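Local coordinates for protein restriction endonuclease S subunits (Thermoanaerobacter tengcongensis, PDB 3OKG) that is the specificity subunit of a type I DNA methyltransferase, which it forms together with M polypeptides, and probably recognises the target DNA through its two specificity domains, at residues 57-62 with 101-106. Numbering follows the deposited sequence.
Sequences SAIDST and NIALVP
Within the first DNA specificity domain, Ile59 and Ser61, at the two-stranded hairpin of 59-60 and 65-66, pack against Asn101 and Ala103 at strand 102-104, an outermost strand of a separate three-stranded antiparallel sheet. The contact illustrates how two small sheets can be joined by side chains and a water, with no direct hydrogen bond between the two segments. Ile59 does most of the work through its two branches. Its chi1 of -63° sets CG1 anti to the carbonyl carbon, and an extended chi2 of -168° carries CD1 on to Ala103, where Ile59 CD1 lies 3.8 Å from Ala103 CB. The other branch meets the amide end of Asn101, Ile59 CG2 standing 3.9 Å from Asn101 ND2, and these two side chains cross obliquely. The same amide nitrogen meets the methylene of Ser61, with Asn101 ND2 3.4 Å from Ser61 CB, a contact without hydrogen bonding. Ser61 OG instead bonds to Lys397 of helix 392-407, while Ser61 O accepts from Arg138. The neighbouring strand 90-93 adds Ile91 beside Ile59 and Ala93 beside Asn101. A water provides the polar link: it lies 2.9 Å from Ile59 O and accepts a weak bond from Asn101 ND2 at 2.8 Å. Just beyond, Asp60 OD1 accepts from Thr62 N at 2.9 Å, the N-H arriving from above the carboxylate plane and closing an Asx turn just after the short strand. The chemistry is therefore divided: Ile59 and Ala103 are where the two segments touch through apolar side chains, while the Asn101 amide nitrogen, set beside aliphatic carbons of Ile59 and Ser61, reaches the hairpin backbone through water.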
# COMPACT_ATOMS: atom_id res chain seq x y z
N SER A 57 -18.41 -13.85 -5.64
CA SER A 57 -17.12 -13.92 -6.31
C SER A 57 -17.11 -13.13 -7.62
O SER A 57 -16.03 -12.73 -8.08
CB SER A 57 -16.69 -15.38 -6.55
OG SER A 57 -17.25 -15.86 -7.76
N ALA A 58 -18.28 -12.88 -8.21
CA ALA A 58 -18.36 -12.15 -9.49
C ALA A 58 -18.05 -10.66 -9.37
O ALA A 58 -17.85 -9.97 -10.37
CB ALA A 58 -19.74 -12.34 -10.14
N ILE A 59 -18.05 -10.17 -8.13
CA ILE A 59 -17.91 -8.74 -7.88
C ILE A 59 -16.48 -8.35 -7.48
O ILE A 59 -15.85 -9.00 -6.62
CB ILE A 59 -18.88 -8.28 -6.77
CG1 ILE A 59 -20.33 -8.50 -7.26
CG2 ILE A 59 -18.67 -6.80 -6.40
CD1 ILE A 59 -21.38 -7.84 -6.40
N ASP A 60 -16.00 -7.26 -8.08
CA ASP A 60 -14.79 -6.58 -7.63
C ASP A 60 -15.23 -5.56 -6.56
O ASP A 60 -15.82 -4.51 -6.88
CB ASP A 60 -14.12 -5.84 -8.80
CG ASP A 60 -12.91 -5.02 -8.36
OD1 ASP A 60 -12.65 -4.95 -7.14
OD2 ASP A 60 -12.21 -4.45 -9.22
N SER A 61 -14.95 -5.87 -5.31
CA SER A 61 -15.53 -5.07 -4.21
C SER A 61 -14.81 -3.73 -4.11
O SER A 61 -15.32 -2.80 -3.48
CB SER A 61 -15.42 -5.80 -2.86
OG SER A 61 -14.06 -5.94 -2.48
N THR A 62 -13.62 -3.65 -4.69
CA THR A 62 -12.87 -2.39 -4.63
C THR A 62 -13.57 -1.22 -5.31
O THR A 62 -13.55 -0.10 -4.80
CB THR A 62 -11.45 -2.57 -5.16
OG1 THR A 62 -10.78 -3.54 -4.34
CG2 THR A 62 -10.68 -1.24 -5.11
N ASN A 101 -19.25 -5.84 -1.27
CA ASN A 101 -19.69 -6.59 -2.45
C ASN A 101 -21.03 -6.03 -2.90
O ASN A 101 -22.10 -6.57 -2.62
CB ASN A 101 -19.73 -8.09 -2.13
CG ASN A 101 -18.34 -8.65 -2.00
OD1 ASN A 101 -17.98 -9.24 -0.98
ND2 ASN A 101 -17.52 -8.43 -3.03
N ILE A 102 -20.95 -4.91 -3.60
CA ILE A 102 -22.14 -4.13 -3.90
C ILE A 102 -21.92 -3.59 -5.30
O ILE A 102 -20.86 -3.03 -5.55
CB ILE A 102 -22.24 -2.92 -2.96
CG1 ILE A 102 -22.38 -3.39 -1.48
CG2 ILE A 102 -23.42 -2.01 -3.37
CD1 ILE A 102 -22.05 -2.28 -0.49
N ALA A 103 -22.90 -3.73 -6.19
CA ALA A 103 -22.63 -3.42 -7.60
C ALA A 103 -23.87 -3.02 -8.31
O ALA A 103 -24.97 -3.36 -7.87
CB ALA A 103 -22.02 -4.62 -8.28
N LEU A 104 -23.69 -2.34 -9.44
CA LEU A 104 -24.80 -1.90 -10.28
C LEU A 104 -24.92 -2.84 -11.46
O LEU A 104 -23.93 -3.15 -12.10
CB LEU A 104 -24.54 -0.48 -10.79
CG LEU A 104 -25.57 0.15 -11.73
CD1 LEU A 104 -26.90 0.41 -10.99
CD2 LEU A 104 -25.00 1.44 -12.33
N VAL A 105 -26.12 -3.32 -11.72
CA VAL A 105 -26.31 -4.32 -12.76
C VAL A 105 -26.36 -3.61 -14.12
O VAL A 105 -27.20 -2.74 -14.33
CB VAL A 105 -27.61 -5.11 -12.52
CG1 VAL A 105 -27.89 -6.08 -13.71
CG2 VAL A 105 -27.55 -5.87 -11.18
N PRO A 106 -25.45 -3.96 -15.03
CA PRO A 106 -25.40 -3.34 -16.36
C PRO A 106 -26.57 -3.82 -17.21
O PRO A 106 -27.26 -4.75 -16.80
CB PRO A 106 -24.08 -3.85 -16.93
CG PRO A 106 -23.85 -5.15 -16.25
CD PRO A 106 -24.40 -4.98 -14.86
O HOH W 1 -16.07 -10.49 -4.15